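Local coordinates for protein GCN5-related N-acetyltransferase (PDB 4IUS) that probably transfers an acyl group, most likely acetyl, to an amine acceptor as a GCN5-related N-acetyltransferase, at residues A7-A11 / V82-N86; Q16-R20 / A180-G184. The protein carries 1 engineered substitution. All blocks are in the same frame, centred on the assembly; numbering follows the deposited sequence.

Contact 1. Residues A7-A11 / V82-N86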
loop_
_atom_site.group_PDB
_atom_site.type_symbol
_atom_site.label_atom_id
_atom_site.label_comp_id
_atom_site.label_asym_id
_atom_site.label_seq_id
_atom_site.Cartn_x
_atom_site.Cartn_y
_atom_site.Cartn_z
ATOM N N ALA A 7 -5.513 -13.071 -3.655
ATOM C CA ALA A 7 -4.972 -12.030 -4.537
ATOM C C ALA A 7 -6.099 -11.119 -5.048
ATOM O O ALA A 7 -6.001 -9.890 -5.037
ATOM C CB ALA A 7 -4.183 -12.649 -5.683
ATOM N N ALA A 8 -7.159 -11.734 -5.539
ATOM C CA ALA A 8 -8.320 -10.990 -6.003
ATOM C C ALA A 8 -8.979 -10.201 -4.879
ATOM O O ALA A 8 -9.414 -9.070 -5.110
ATOM C CB ALA A 8 -9.340 -11.905 -6.703
ATOM N N ARG A 9 -9.054 -10.782 -3.667
ATOM C CA ARG A 9 -9.637 -10.061 -2.540
ATOM C C ARG A 9 -8.830 -8.789 -2.257
ATOM O O ARG A 9 -9.409 -7.719 -2.037
ATOM C CB ARG A 9 -9.674 -10.966 -1.340
ATOM C CG ARG A 9 -10.330 -10.292 -0.160
ATOM C CD ARG A 9 -10.392 -11.165 1.060
ATOM N NE ARG A 9 -10.903 -10.393 2.184
ATOM C CZ ARG A 9 -10.759 -10.760 3.443
ATOM N NH1 ARG A 9 -10.114 -11.875 3.768
ATOM N NH2 ARG A 9 -11.192 -9.955 4.391
ATOM N N ILE A 10 -7.503 -8.896 -2.253
ATOM C CA ILE A 10 -6.648 -7.768 -1.969
ATOM C C ILE A 10 -6.768 -6.721 -3.069
ATOM O O ILE A 10 -6.957 -5.519 -2.797
ATOM C CB ILE A 10 -5.194 -8.190 -1.796
ATOM C CG1 ILE A 10 -5.064 -8.965 -0.455
ATOM C CG2 ILE A 10 -4.252 -6.992 -1.838
ATOM C CD1 ILE A 10 -3.708 -9.630 -0.267
ATOM N N ALA A 11 -6.735 -7.138 -4.331
ATOM C CA ALA A 11 -6.848 -6.176 -5.441
ATOM C C ALA A 11 -8.188 -5.447 -5.400
ATOM O O ALA A 11 -8.270 -4.242 -5.643
ATOM C CB ALA A 11 -6.630 -6.876 -6.771
ATOM N N VAL A 82 -2.030 -6.872 -9.308
ATOM C CA VAL A 82 -1.689 -8.066 -8.537
ATOM C C VAL A 82 -1.719 -9.203 -9.550
ATOM O O VAL A 82 -2.769 -9.482 -10.126
ATOM C CB VAL A 82 -2.659 -8.293 -7.352
ATOM C CG1 VAL A 82 -2.216 -9.567 -6.602
ATOM C CG2 VAL A 82 -2.691 -7.085 -6.428
ATOM N N GLU A 83 -0.580 -9.820 -9.817
ATOM C CA GLU A 83 -0.495 -10.763 -10.932
ATOM C C GLU A 83 -1.533 -11.869 -10.842
ATOM O O GLU A 83 -2.140 -12.236 -11.829
ATOM C CB GLU A 83 0.925 -11.342 -11.016
ATOM C CG GLU A 83 1.110 -12.409 -12.078
ATOM C CD GLU A 83 0.915 -11.911 -13.515
ATOM O OE1 GLU A 83 1.184 -10.721 -13.804
ATOM O OE2 GLU A 83 0.465 -12.744 -14.358
ATOM N N GLU A 84 -1.704 -12.446 -9.651
ATOM C CA GLU A 84 -2.587 -13.584 -9.491
ATOM C C GLU A 84 -4.054 -13.215 -9.591
ATOM O O GLU A 84 -4.894 -14.039 -9.834
ATOM C CB GLU A 84 -2.292 -14.318 -8.183
ATOM C CG GLU A 84 -0.873 -14.879 -8.056
ATOM C CD GLU A 84 0.176 -13.901 -7.507
ATOM O OE1 GLU A 84 -0.142 -12.701 -7.319
ATOM O OE2 GLU A 84 1.363 -14.340 -7.325
ATOM N N ALA A 85 -4.365 -11.938 -9.406
ATOM C CA ALA A 85 -5.735 -11.433 -9.543
ATOM C C ALA A 85 -6.107 -11.284 -11.040
ATOM O O ALA A 85 -7.262 -11.402 -11.395
ATOM C CB ALA A 85 -5.899 -10.074 -8.866
ATOM N N ASN A 86 -5.123 -10.967 -11.884
ATOM C CA ASN A 86 -5.361 -10.772 -13.319
ATOM C C ASN A 86 -4.179 -11.330 -14.138
ATOM O O ASN A 86 -3.369 -10.568 -14.708
ATOM C CB ASN A 86 -5.602 -9.287 -13.626
ATOM C CG ASN A 86 -6.859 -8.751 -12.984
ATOM O OD1 ASN A 86 -6.808 -8.197 -11.892
ATOM N ND2 ASN A 86 -7.985 -8.943 -13.646
#
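Small side chains let a helix come close to its neighbour, and the alanines A7, A8 and A85 illustrate the rule. The segment 7-11 belongs to the first helix of the chain, whereas 82-86 is the bend that leaves strand 78-82, an outermost strand of the large mixed sheet. A7, the residue most covered, directs its methyl into this bend: its CB lies 3.8 Å from CG1 of V82, 3.6 Å from CB of E84 and 3.8 Å from the backbone N of A85. One turn further on, A11 repeats the approach, its CB 4.0 Å from CG2 of V82 and 3.9 Å from CB of A85. The two methyls of V82 thus meet successive turns of the helix, and the A85 methyl reaches the backbone itself, with CB 3.9 Å from CA of A8. Hence the CA atoms of A8 and A85 are 4.4 Å apart. E84 contributes its CB and sends its carboxylate to T246 on the adjoining strand 242-251, while A7 and V82 touch A245 there. With methyl groups on both sides and the E84 carboxylate engaged by T246, the contact depends on close van der Waals fit and burial of apolar surface.

Contact 2. Residues Q16-R20 / A180-G184. With SO4 (sulfate ion), chain C; SO4 (sulfate ion), chain D.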
loop_
_atom_site.group_PDB
_atom_site.type_symbol
_atom_site.label_atom_id
_atom_site.label_comp_id
_atom_site.label_asym_id
_atom_site.label_seq_id
_atom_site.Cartn_x
_atom_site.Cartn_y
_atom_site.Cartn_z
ATOM N N GLN A 16 -11.500 -0.572 -4.040
ATOM C CA GLN A 16 -12.563 -0.020 -3.214
ATOM C C GLN A 16 -12.041 1.153 -2.377
ATOM O O GLN A 16 -12.704 2.204 -2.254
ATOM C CB GLN A 16 -13.148 -1.122 -2.318
ATOM C CG GLN A 16 -14.339 -0.712 -1.478
ATOM C CD GLN A 16 -14.841 -1.828 -0.585
ATOM O OE1 GLN A 16 -14.558 -3.012 -0.804
ATOM N NE2 GLN A 16 -15.586 -1.456 0.432
ATOM N N GLY A 17 -10.826 1.018 -1.825
ATOM C CA GLY A 17 -10.223 2.116 -1.048
ATOM C C GLY A 17 -9.861 3.314 -1.910
ATOM O O GLY A 17 -10.149 4.477 -1.556
ATOM N N LEU A 18 -9.276 3.041 -3.057
ATOM C CA LEU A 18 -8.760 4.107 -3.905
ATOM C C LEU A 18 -9.867 4.990 -4.458
ATOM O O LEU A 18 -9.692 6.201 -4.615
ATOM C CB LEU A 18 -7.945 3.557 -5.064
ATOM C CG LEU A 18 -6.568 2.983 -4.698
ATOM C CD1 LEU A 18 -6.006 2.151 -5.849
ATOM C CD2 LEU A 18 -5.559 4.064 -4.291
ATOM N N VAL A 19 -11.003 4.383 -4.816
ATOM C CA VAL A 19 -12.077 5.129 -5.458
ATOM C C VAL A 19 -12.793 6.084 -4.515
ATOM O O VAL A 19 -13.492 6.964 -4.972
ATOM C CB VAL A 19 -13.127 4.236 -6.146
ATOM C CG1 VAL A 19 -12.525 3.376 -7.249
ATOM C CG2 VAL A 19 -13.913 3.397 -5.169
ATOM N N ARG A 20 -12.610 5.937 -3.201
ATOM C CA ARG A 20 -13.250 6.857 -2.268
ATOM C C ARG A 20 -12.783 8.296 -2.472
ATOM O O ARG A 20 -13.515 9.204 -2.075
ATOM C CB ARG A 20 -13.020 6.449 -0.824
ATOM C CG ARG A 20 -13.588 5.086 -0.470
ATOM C CD ARG A 20 -13.185 4.701 0.936
ATOM N NE ARG A 20 -13.797 3.442 1.365
ATOM C CZ ARG A 20 -13.179 2.465 2.051
ATOM N NH1 ARG A 20 -11.906 2.547 2.382
ATOM N NH2 ARG A 20 -13.860 1.401 2.417
ATOM N N ALA A 180 -7.516 2.718 5.673
ATOM C CA ALA A 180 -8.928 2.505 5.869
ATOM C C ALA A 180 -9.304 1.100 5.407
ATOM O O ALA A 180 -8.927 0.646 4.316
ATOM C CB ALA A 180 -9.718 3.544 5.101
ATOM N N ILE A 181 -10.143 0.427 6.186
ATOM C CA ILE A 181 -10.553 -0.932 5.885
ATOM C C ILE A 181 -11.505 -0.900 4.685
ATOM O O ILE A 181 -12.341 0.000 4.570
ATOM C CB ILE A 181 -11.181 -1.603 7.115
ATOM C CG1 ILE A 181 -10.131 -2.066 8.132
ATOM C CG2 ILE A 181 -12.087 -2.782 6.711
ATOM C CD1 ILE A 181 -9.173 -1.069 8.744
ATOM N N ALA A 182 -11.386 -1.904 3.830
ATOM C CA ALA A 182 -12.301 -2.150 2.719
ATOM C C ALA A 182 -12.518 -3.661 2.661
ATOM O O ALA A 182 -11.579 -4.405 2.534
ATOM C CB ALA A 182 -11.712 -1.619 1.415
ATOM N N ASP A 183 -13.768 -4.127 2.763
ATOM C CA ASP A 183 -14.040 -5.576 2.757
ATOM C C ASP A 183 -13.174 -6.340 3.765
ATOM O O ASP A 183 -12.675 -7.431 3.483
ATOM C CB ASP A 183 -13.819 -6.218 1.343
ATOM C CG ASP A 183 -14.096 -7.736 1.315
ATOM O OD1 ASP A 183 -15.159 -8.172 1.834
ATOM O OD2 ASP A 183 -13.260 -8.531 0.756
ATOM N N GLY A 184 -12.981 -5.748 4.935
ATOM C CA GLY A 184 -12.180 -6.387 5.982
ATOM C C GLY A 184 -10.668 -6.333 5.774
ATOM O O GLY A 184 -9.914 -6.847 6.602
HETATM S S SO4 C . -17.208 1.970 0.801
HETATM O O1 SO4 C . -16.747 1.175 1.959
HETATM O O2 SO4 C . -16.318 3.138 0.612
HETATM O O3 SO4 C . -17.075 1.175 -0.440
HETATM O O4 SO4 C . -18.585 2.442 1.015
HETATM S S SO4 D . -17.437 -3.590 3.087
HETATM O O1 SO4 D . -17.175 -4.766 3.941
HETATM O O2 SO4 D . -16.219 -2.764 2.886
HETATM O O3 SO4 D . -17.937 -3.997 1.762
HETATM O O4 SO4 D . -18.494 -2.816 3.744
#
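The final turn of helix 6-19 faces the irregular connection 180-184, which joins the antiparallel neighbours 171-179 and 185-193 of the GNAT sheet. The backbones are closest at G17 and A182, whose CA atoms lie 6.1 Å apart, a separation that leaves room for side chains to do the joining. D183 and G184 both have positive phi, so the connection turns sharply just after A182. The methyl of A182 points at the helix and touches two long side chains, its CB 3.7 Å from CD of Q16 and 3.8 Å from NH2 of R20. R20, trans at chi2 and chi3, provides the direct polar link, donating from NH2 to the carbonyl O of I181 at 3.0 Å, with a weak second bond from NH1 to the same O at 3.4 Å. Two sulfate ions, probably from the crystallisation liquor, add to the junction. The chain C sulfate accepts from NE and NH2 of R20 and from NE2 of Q16; carbonyl and anion both lie at the edge of the guanidinium. The chain D sulfate spans the segments through one oxygen, O2, which lies 2.9 Å from NE2 of Q16 and 2.8 Å from the backbone N of D183.

Overall arrangement
From the N terminus the chain enters helix 6-19, which supplies the first segment of both contacts. Contact 1 closes a loop of 70 residues, taking in the small three-stranded sheet and helix 59-71, when the chain leaves strand 78-82. Contact 2 closes a longer one of 159 residues, at the connection between strands 171-179 and 185-193. Because the segments alternate along the sequence, the two loops cross rather than nest. One helix thereby ties an edge of the large mixed sheet to a connection within its GNAT family region. The contact centres are 15 Å apart, yet a salt bridge joins them directly: NE of R9 lies 3.3 Å from OD2 of D183.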